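Local coordinates for protein 2-methyl-aconitate isomerase (Shewanella oneidensis, PDB 5K87) that interconverts 2-methyl-trans-aconitate and 2-methyl-cis-aconitate, by base-catalysed proton abstraction, in the 2-methylcitrate cycle that degrades propionate, at residues L79-K84 / N123-A128; H87-L92 / V139-A144; L318-M323 / H357-L362. The protein carries 1 engineered substitution. One frame throughout, in Å; residues are numbered along the deposited sequence.

Contact 1: residues L79-K84 / N123-A128; sequences LSHSSK and NGLIDA
Leu125 reaches the end of strand 75-81 with its two methyl groups, one for Leu79 and one for His81. The apolar part comes first. Leu125 CD1 lies 3.7 Å from Leu79 CB and also passes near the backbone where Leu79 joins Ser80. Leu125 CD2 sits over the imidazole of His81, 3.9 Å from the ring centroid and only 12° off the ring normal. This is a CH-pi contact with the methyl above the middle of the ring. His81 CG is anti to its carbonyl carbon (chi1 -66°), and the ring beyond it leans toward Leu125.

Residues 123-128 belong to the loop that follows helix 113-122 and leads to strand 135-143. Leu79 also packs on Val116 and Phe119 of that helix. The arrangement is consistent with the diaminopimelate epimerase-like fold of this clan, in which mixed beta sheet surrounds a central helix in each domain; helix 113-122 is probably one of these. Leu125 further touches Val89 on the next strand, 89-96.

The backbone oxygens of Gly124 and Leu125 also approach the His81 ring, with no hydrogen bond across the segments. His81 CE1 is 3.2 Å from Gly124 O, with the oxygen oblique to the ring. His81 ND1 is 3.7 Å from Leu125 O. Gly124 has a positive phi (75°), which glycine accepts readily.

Just past the strand, Ser82 OG accepts from Lys84 N at 3.0 Å, which makes an ST turn.

Contact 2: residues H87-L92 / V139-A144; sequences HDVDYL and VRIWQA
Asp88 OD2 is gripped twice by Arg140. The backbone N of Arg140 binds its anti lone pair at 2.9 Å, and Arg140 NE reaches it at 3.0 Å. Arg140 NH2 meets Asp88 OD1 at 2.8 Å, which completes a side-on salt bridge. The NE and NH2 bonds are nearly straight. Both nitrogens come from above the carboxylate plane, while the oxygens lie in the guanidinium plane; the two planes are 47° apart. An alanine in place of Asp88 would probably leave the guanidinium and the N-H of Arg140 without their acceptor, and the arginine freer to turn. In return, Arg140 O accepts from Asp88 N at 2.8 Å and, weakly, from Val89 N.

From here strands 89-96 and 135-143 run parallel. Val89 O takes Trp142 N, Trp142 O takes Tyr91 N, and Tyr91 O takes Ala144 N.

Trp142 CG is anti to its backbone N (chi1 177°), and the indole turns an edge to the face of His87, with planes at 79°. His87 NE2 is hydrogen-bonded to Thr149 OG1. On the other face, Ile141 CG2 touches Tyr91 CB at 3.6 Å, and Val89 CG1 meets Val139 and Ile141. Tyr91 OH is hydrogen-bonded to the backbone O of Cys109, inferred to be catalytic.

Contact 3: residues L318-M323 / H357-L362; sequences LHHAMM and HPSGTL
The substrate-binding loop before helix 324-334 rests on a tight hairpin turn, a type I turn from His357 to Gly360 that joins strands 352-357 and 360-371. The polar link between them is a hydroxyl. Ser359 OG donates to His320 O at 2.7 Å, from above the carbonyl plane. Through this bond the turn probably serves as a second shell behind the loop. Water 1 donates to the same Ser359 OG at 2.8 Å and is also hydrogen-bonded to His320 ND1, lying in the plane of that ring. Ser296 is a further partner of the hydroxyl.

Pro358 packs its ring against the backbone oxygens of His319, His320 and Ala321. Pro358 CB lies 3.5 Å from His320 O, Pro358 CG is near His319 O, and Pro358 CD is 3.5 Å from Ala321 O. His357 CG stands between its backbone N and carbonyl carbon (chi1 56°), 3.8 Å from Ala321 O. The imidazole beyond it has CE1 beside Ala321 CB. Gly360 O lies over the centre of one face of this ring, and Met322 N is above the opposite face. His357 ND1 accepts from Ser359 N, which holds the ring to the turn.

Inside the loop, His319 ND1 accepts from Ala321 N at 2.9 Å. That leaves the other ring nitrogen, NE2, for the bound malonate, which also takes the backbone N of His320. The bond to ND1 is consistent with an N-H on NE2 directed at the malonate, and probably at a carboxylate of the substrate.

Overall arrangement
Contacts 1 and 2 are neighbours, with centres 8 Å apart. Their strands 75-81 and 89-96 lie side by side, and Ile126 packs on Asp88 between the two. Their segments alternate along the chain, and helix 113-122 falls between the halves of each. Contact 3 follows later in the sequence, on the opposite side of the chain's centre. Its centre is 32 Å from that of contact 1 and 26 Å from that of contact 2, whose nearest atoms are about 10 Å from it. Contact 3 lines the substrate site through His319 and His320; contact 2 lies behind it, next to Cys109. This is consistent with an active site between two lobes, as in diaminopimelate epimerase relatives.

Contact 1: residues L79-K84 / N123-A128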
loop_
_atom_site.group_PDB
_atom_site.type_symbol
_atom_site.label_atom_id
_atom_site.label_comp_id
_atom_site.label_asym_id
_atom_site.label_seq_id
_atom_site.Cartn_x
_atom_site.Cartn_y
_atom_site.Cartn_z
ATOM N N LEU A 79 2.590 -21.678 6.477
ATOM C CA LEU A 79 2.813 -22.391 7.727
ATOM C C LEU A 79 2.262 -23.803 7.645
ATOM O O LEU A 79 1.253 -24.042 6.976
ATOM C CB LEU A 79 2.137 -21.652 8.882
ATOM C CG LEU A 79 2.581 -20.192 9.040
ATOM C CD1 LEU A 79 1.936 -19.506 10.231
ATOM C CD2 LEU A 79 4.091 -20.095 9.157
ATOM N N SER A 80 2.907 -24.725 8.353
ATOM C CA SER A 80 2.500 -26.122 8.367
ATOM C C SER A 80 2.925 -26.752 9.683
ATOM O O SER A 80 3.741 -26.192 10.419
ATOM C CB SER A 80 3.171 -26.862 7.220
ATOM O OG SER A 80 4.575 -26.694 7.276
ATOM N N HIS A 81 2.370 -27.924 9.978
ATOM C CA HIS A 81 2.836 -28.735 11.105
ATOM C C HIS A 81 4.300 -29.061 10.930
ATOM O O HIS A 81 4.754 -29.360 9.827
ATOM C CB HIS A 81 2.089 -30.068 11.164
ATOM C CG HIS A 81 0.635 -29.943 11.474
ATOM N ND1 HIS A 81 0.162 -29.629 12.732
ATOM C CD2 HIS A 81 -0.460 -30.113 10.696
ATOM C CE1 HIS A 81 -1.156 -29.598 12.710
ATOM N NE2 HIS A 81 -1.561 -29.891 11.486
ATOM N N SER A 82 5.044 -29.032 12.027
ATOM C CA SER A 82 6.463 -29.354 11.967
ATOM C C SER A 82 6.736 -30.837 12.179
ATOM O O SER A 82 6.043 -31.504 12.948
ATOM C CB SER A 82 7.238 -28.556 13.006
ATOM O OG SER A 82 8.629 -28.739 12.819
ATOM N N SER A 83 7.761 -31.336 11.502
ATOM C CA SER A 83 8.296 -32.672 11.767
ATOM C C SER A 83 9.638 -32.605 12.490
ATOM O O SER A 83 10.329 -33.619 12.634
ATOM C CB SER A 83 8.458 -33.461 10.468
ATOM O OG SER A 83 7.198 -33.779 9.904
ATOM N N LYS A 84 10.015 -31.414 12.931
ATOM C CA LYS A 84 11.268 -31.232 13.650
ATOM C C LYS A 84 11.047 -31.478 15.132
ATOM O O LYS A 84 10.052 -31.033 15.702
ATOM C CB LYS A 84 11.803 -29.813 13.443
ATOM C CG LYS A 84 12.179 -29.475 12.005
ATOM C CD LYS A 84 13.529 -30.063 11.630
ATOM C CE LYS A 84 14.634 -29.515 12.521
ATOM N NZ LYS A 84 15.977 -30.032 12.125
ATOM N N ASN A 123 -5.059 -21.551 13.960
ATOM C CA ASN A 123 -5.382 -22.377 12.797
ATOM C C ASN A 123 -5.001 -23.837 12.931
ATOM O O ASN A 123 -4.790 -24.526 11.939
ATOM C CB ASN A 123 -4.799 -21.756 11.530
ATOM C CG ASN A 123 -5.533 -20.498 11.134
ATOM O OD1 ASN A 123 -6.594 -20.564 10.512
ATOM N ND2 ASN A 123 -5.008 -19.347 11.531
ATOM N N GLY A 124 -4.923 -24.307 14.169
ATOM C CA GLY A 124 -4.807 -25.735 14.409
ATOM C C GLY A 124 -3.444 -26.338 14.134
ATOM O O GLY A 124 -3.339 -27.545 13.906
ATOM N N LEU A 125 -2.391 -25.526 14.165
ATOM C CA LEU A 125 -1.055 -26.029 13.864
ATOM C C LEU A 125 -0.250 -26.323 15.122
ATOM O O LEU A 125 0.875 -26.799 15.037
ATOM C CB LEU A 125 -0.301 -25.054 12.950
ATOM C CG LEU A 125 -0.976 -24.818 11.603
ATOM C CD1 LEU A 125 -0.142 -23.858 10.764
ATOM C CD2 LEU A 125 -1.174 -26.137 10.877
ATOM N N ILE A 126 -0.834 -26.048 16.285
ATOM C CA ILE A 126 -0.153 -26.254 17.558
ATOM C C ILE A 126 -0.867 -27.321 18.386
ATOM O O ILE A 126 -2.073 -27.215 18.601
ATOM C CB ILE A 126 -0.106 -24.954 18.400
ATOM C CG1 ILE A 126 0.426 -23.775 17.575
ATOM C CG2 ILE A 126 0.707 -25.177 19.678
ATOM C CD1 ILE A 126 1.867 -23.906 17.157
ATOM N N ASP A 127 -0.115 -28.325 18.841
ATOM C CA ASP A 127 -0.614 -29.374 19.741
ATOM C C ASP A 127 -1.467 -28.736 20.826
ATOM O O ASP A 127 -0.987 -27.891 21.576
ATOM C CB ASP A 127 0.578 -30.102 20.374
ATOM C CG ASP A 127 0.174 -31.293 21.239
ATOM O OD1 ASP A 127 -1.023 -31.461 21.549
ATOM O OD2 ASP A 127 1.080 -32.063 21.628
ATOM N N ALA A 128 -2.732 -29.138 20.903
ATOM C CA ALA A 128 -3.671 -28.567 21.870
ATOM C C ALA A 128 -3.171 -28.635 23.309
ATOM O O ALA A 128 -3.494 -27.770 24.119
ATOM C CB ALA A 128 -5.037 -29.241 21.751
#

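Contact 2: residues H87-L92 / V139-A144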
loop_
_atom_site.group_PDB
_atom_site.type_symbol
_atom_site.label_atom_id
_atom_site.label_comp_id
_atom_site.label_asym_id
_atom_site.label_seq_id
_atom_site.Cartn_x
_atom_site.Cartn_y
_atom_site.Cartn_z
ATOM N N HIS A 87 9.729 -28.660 17.916
ATOM C CA HIS A 87 9.124 -27.514 17.240
ATOM C C HIS A 87 7.662 -27.781 16.979
ATOM O O HIS A 87 7.245 -28.933 16.843
ATOM C CB HIS A 87 9.846 -27.186 15.936
ATOM C CG HIS A 87 11.252 -26.719 16.136
ATOM N ND1 HIS A 87 12.278 -27.579 16.462
ATOM C CD2 HIS A 87 11.802 -25.483 16.083
ATOM C CE1 HIS A 87 13.401 -26.894 16.593
ATOM N NE2 HIS A 87 13.139 -25.618 16.367
ATOM N N ASP A 88 6.883 -26.710 16.921
ATOM C CA ASP A 88 5.449 -26.825 16.701
ATOM C C ASP A 88 5.020 -26.569 15.260
ATOM O O ASP A 88 4.134 -27.244 14.726
ATOM C CB ASP A 88 4.720 -25.852 17.614
ATOM C CG ASP A 88 5.012 -26.105 19.066
ATOM O OD1 ASP A 88 4.660 -27.205 19.543
ATOM O OD2 ASP A 88 5.589 -25.229 19.746
ATOM N N VAL A 89 5.640 -25.593 14.620
ATOM C CA VAL A 89 5.151 -25.146 13.331
ATOM C C VAL A 89 6.341 -24.825 12.440
ATOM O O VAL A 89 7.354 -24.310 12.923
ATOM C CB VAL A 89 4.210 -23.910 13.501
ATOM C CG1 VAL A 89 4.940 -22.749 14.158
ATOM C CG2 VAL A 89 3.587 -23.490 12.167
ATOM N N ASP A 90 6.237 -25.155 11.156
ATOM C CA ASP A 90 7.232 -24.768 10.159
ATOM C C ASP A 90 6.788 -23.489 9.453
ATOM O O ASP A 90 5.622 -23.355 9.047
ATOM C CB ASP A 90 7.409 -25.849 9.100
ATOM C CG ASP A 90 8.176 -27.054 9.592
ATOM O OD1 ASP A 90 8.660 -27.056 10.739
ATOM O OD2 ASP A 90 8.308 -28.006 8.793
ATOM N N TYR A 91 7.740 -22.585 9.257
ATOM C CA TYR A 91 7.471 -21.242 8.750
ATOM C C TYR A 91 8.327 -20.969 7.513
ATOM O O TYR A 91 9.558 -20.974 7.593
ATOM C CB TYR A 91 7.783 -20.259 9.882
ATOM C CG TYR A 91 7.943 -18.780 9.570
ATOM C CD1 TYR A 91 7.320 -18.174 8.479
ATOM C CD2 TYR A 91 8.722 -17.981 10.399
ATOM C CE1 TYR A 91 7.476 -16.814 8.233
ATOM C CE2 TYR A 91 8.874 -16.623 10.162
ATOM C CZ TYR A 91 8.255 -16.053 9.074
ATOM O OH TYR A 91 8.404 -14.709 8.820
ATOM N N LEU A 92 7.660 -20.740 6.379
ATOM C CA LEU A 92 8.319 -20.251 5.171
ATOM C C LEU A 92 7.879 -18.828 4.875
ATOM O O LEU A 92 6.677 -18.522 4.863
ATOM C CB LEU A 92 8.004 -21.125 3.960
ATOM C CG LEU A 92 8.744 -22.456 3.864
ATOM C CD1 LEU A 92 8.160 -23.292 2.729
ATOM C CD2 LEU A 92 10.233 -22.222 3.647
ATOM N N VAL A 139 5.205 -20.718 21.411
ATOM C CA VAL A 139 5.210 -21.369 20.108
ATOM C C VAL A 139 6.643 -21.528 19.635
ATOM O O VAL A 139 7.378 -20.538 19.505
ATOM C CB VAL A 139 4.409 -20.559 19.067
ATOM C CG1 VAL A 139 4.400 -21.281 17.737
ATOM C CG2 VAL A 139 2.988 -20.339 19.553
ATOM N N ARG A 140 7.036 -22.770 19.377
ATOM C CA ARG A 140 8.383 -23.078 18.920
ATOM C C ARG A 140 8.364 -23.176 17.400
ATOM O O ARG A 140 7.816 -24.119 16.826
ATOM C CB ARG A 140 8.870 -24.381 19.560
ATOM C CG ARG A 140 8.831 -24.350 21.101
ATOM C CD ARG A 140 8.899 -25.752 21.712
ATOM N NE ARG A 140 7.768 -26.567 21.283
ATOM C CZ ARG A 140 7.666 -27.877 21.482
ATOM N NH1 ARG A 140 8.633 -28.537 22.107
ATOM N NH2 ARG A 140 6.600 -28.529 21.040
ATOM N N ILE A 141 8.925 -22.163 16.751
ATOM C CA ILE A 141 8.836 -22.043 15.301
ATOM C C ILE A 141 10.111 -22.546 14.650
ATOM O O ILE A 141 11.208 -22.138 15.030
ATOM C CB ILE A 141 8.619 -20.571 14.889
ATOM C CG1 ILE A 141 7.339 -20.011 15.520
ATOM C CG2 ILE A 141 8.551 -20.455 13.384
ATOM C CD1 ILE A 141 7.271 -18.503 15.530
ATOM N N TRP A 142 9.971 -23.433 13.676
ATOM C CA TRP A 142 11.086 -23.813 12.822
ATOM C C TRP A 142 11.059 -22.900 11.608
ATOM O O TRP A 142 10.149 -22.966 10.776
ATOM C CB TRP A 142 10.979 -25.276 12.399
ATOM C CG TRP A 142 12.069 -25.709 11.462
ATOM C CD1 TRP A 142 11.924 -26.108 10.161
ATOM C CD2 TRP A 142 13.469 -25.789 11.755
ATOM N NE1 TRP A 142 13.152 -26.435 9.631
ATOM C CE2 TRP A 142 14.111 -26.242 10.582
ATOM C CE3 TRP A 142 14.239 -25.519 12.892
ATOM C CZ2 TRP A 142 15.494 -26.440 10.523
ATOM C CZ3 TRP A 142 15.617 -25.708 12.823
ATOM C CH2 TRP A 142 16.223 -26.168 11.647
ATOM N N GLN A 143 12.044 -22.015 11.544
ATOM C CA GLN A 143 12.192 -21.100 10.426
ATOM C C GLN A 143 12.827 -21.902 9.301
ATOM O O GLN A 143 14.023 -22.192 9.336
ATOM C CB GLN A 143 13.044 -19.893 10.826
ATOM C CG GLN A 143 12.585 -18.593 10.174
ATOM C CD GLN A 143 12.516 -18.716 8.669
ATOM O OE1 GLN A 143 13.382 -19.329 8.048
ATOM N NE2 GLN A 143 11.466 -18.165 8.071
ATOM N N ALA A 144 12.015 -22.286 8.325
ATOM C CA ALA A 144 12.445 -23.225 7.308
ATOM C C ALA A 144 13.228 -22.601 6.160
ATOM O O ALA A 144 13.866 -23.327 5.395
ATOM C CB ALA A 144 11.246 -24.013 6.782
#

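Contact 3: residues L318-M323 / H357-L362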
loop_
_atom_site.group_PDB
_atom_site.type_symbol
_atom_site.label_atom_id
_atom_site.label_comp_id
_atom_site.label_asym_id
_atom_site.label_seq_id
_atom_site.Cartn_x
_atom_site.Cartn_y
_atom_site.Cartn_z
ATOM N N LEU A 318 15.422 2.647 1.420
ATOM C CA LEU A 318 15.507 2.812 2.862
ATOM C C LEU A 318 14.212 2.316 3.502
ATOM O O LEU A 318 13.117 2.737 3.122
ATOM C CB LEU A 318 15.749 4.278 3.234
ATOM C CG LEU A 318 16.082 4.463 4.712
ATOM C CD1 LEU A 318 17.523 4.035 4.971
ATOM C CD2 LEU A 318 15.858 5.900 5.165
ATOM N N HIS A 319 14.354 1.424 4.472
ATOM C CA HIS A 319 13.229 0.833 5.171
ATOM C C HIS A 319 12.581 1.846 6.109
ATOM O O HIS A 319 13.260 2.653 6.742
ATOM C CB HIS A 319 13.716 -0.395 5.939
ATOM C CG HIS A 319 12.624 -1.254 6.479
ATOM N ND1 HIS A 319 12.002 -0.994 7.687
ATOM C CD2 HIS A 319 12.059 -2.390 6.008
ATOM C CE1 HIS A 319 11.099 -1.919 7.920
ATOM N NE2 HIS A 319 11.106 -2.782 6.910
ATOM N N HIS A 320 11.255 1.781 6.215
ATOM C CA HIS A 320 10.498 2.779 6.962
ATOM C C HIS A 320 10.715 2.688 8.469
ATOM O O HIS A 320 10.465 3.650 9.201
ATOM C CB HIS A 320 9.007 2.675 6.626
ATOM C CG HIS A 320 8.324 1.484 7.223
ATOM N ND1 HIS A 320 7.394 1.597 8.233
ATOM C CD2 HIS A 320 8.425 0.158 6.953
ATOM C CE1 HIS A 320 6.948 0.396 8.554
ATOM N NE2 HIS A 320 7.561 -0.496 7.798
ATOM N N ALA A 321 11.171 1.533 8.941
ATOM C CA ALA A 321 11.385 1.325 10.370
ATOM C C ALA A 321 12.642 0.469 10.507
ATOM O O ALA A 321 13.728 0.929 10.166
ATOM C CB ALA A 321 10.160 0.682 11.011
ATOM N N MET A 322 12.518 -0.768 10.971
ATOM C CA MET A 322 13.636 -1.706 10.869
ATOM C C MET A 322 13.123 -3.122 10.634
ATOM O O MET A 322 12.154 -3.565 11.272
ATOM C CB MET A 322 14.546 -1.661 12.108
ATOM C CG MET A 322 15.822 -2.491 11.969
ATOM S SD MET A 322 16.837 -2.042 10.540
ATOM C CE MET A 322 17.167 -0.324 10.915
ATOM N N MET A 323 13.754 -3.831 9.704
ATOM C CA MET A 323 13.447 -5.242 9.510
ATOM C C MET A 323 13.765 -5.999 10.802
ATOM O O MET A 323 14.775 -5.727 11.467
ATOM C CB MET A 323 14.264 -5.816 8.352
ATOM C CG MET A 323 14.030 -5.136 7.015
ATOM S SD MET A 323 15.150 -3.746 6.706
ATOM C CE MET A 323 16.672 -4.594 6.304
ATOM N N HIS A 357 15.662 4.177 14.588
ATOM C CA HIS A 357 15.403 3.974 13.168
ATOM C C HIS A 357 14.440 5.084 12.693
ATOM O O HIS A 357 14.056 5.946 13.483
ATOM C CB HIS A 357 14.858 2.555 12.932
ATOM C CG HIS A 357 13.627 2.225 13.713
ATOM N ND1 HIS A 357 12.380 2.734 13.406
ATOM C CD2 HIS A 357 13.451 1.404 14.776
ATOM C CE1 HIS A 357 11.494 2.243 14.254
ATOM N NE2 HIS A 357 12.114 1.434 15.094
ATOM N N PRO A 358 14.069 5.112 11.399
ATOM C CA PRO A 358 13.268 6.265 10.964
ATOM C C PRO A 358 11.937 6.457 11.683
ATOM O O PRO A 358 11.486 7.594 11.784
ATOM C CB PRO A 358 13.064 5.990 9.473
ATOM C CG PRO A 358 14.316 5.289 9.087
ATOM C CD PRO A 358 14.564 4.347 10.241
ATOM N N SER A 359 11.334 5.389 12.190
ATOM C CA SER A 359 10.024 5.500 12.832
ATOM C C SER A 359 10.071 5.634 14.355
ATOM O O SER A 359 9.017 5.712 14.988
ATOM C CB SER A 359 9.139 4.302 12.460
ATOM O OG SER A 359 8.727 4.374 11.106
ATOM N N GLY A 360 11.268 5.660 14.939
ATOM C CA GLY A 360 11.391 5.699 16.387
ATOM C C GLY A 360 12.463 4.750 16.868
ATOM O O GLY A 360 13.545 4.683 16.282
ATOM N N THR A 361 12.182 4.008 17.929
ATOM C CA THR A 361 13.227 3.186 18.527
ATOM C C THR A 361 12.811 1.724 18.635
ATOM O O THR A 361 11.628 1.398 18.554
ATOM C CB THR A 361 13.650 3.703 19.918
ATOM O OG1 THR A 361 12.635 3.388 20.873
ATOM C CG2 THR A 361 13.869 5.205 19.893
ATOM N N LEU A 362 13.799 0.853 18.803
ATOM C CA LEU A 362 13.564 -0.576 18.966
ATOM C C LEU A 362 14.652 -1.115 19.881
ATOM O O LEU A 362 15.839 -0.880 19.644
ATOM C CB LEU A 362 13.606 -1.276 17.598
ATOM C CG LEU A 362 13.084 -2.707 17.437
ATOM C CD1 LEU A 362 12.807 -2.973 15.961
ATOM C CD2 LEU A 362 14.035 -3.756 17.988
HETATM O O HOH W 1 6.570 3.866 9.450
#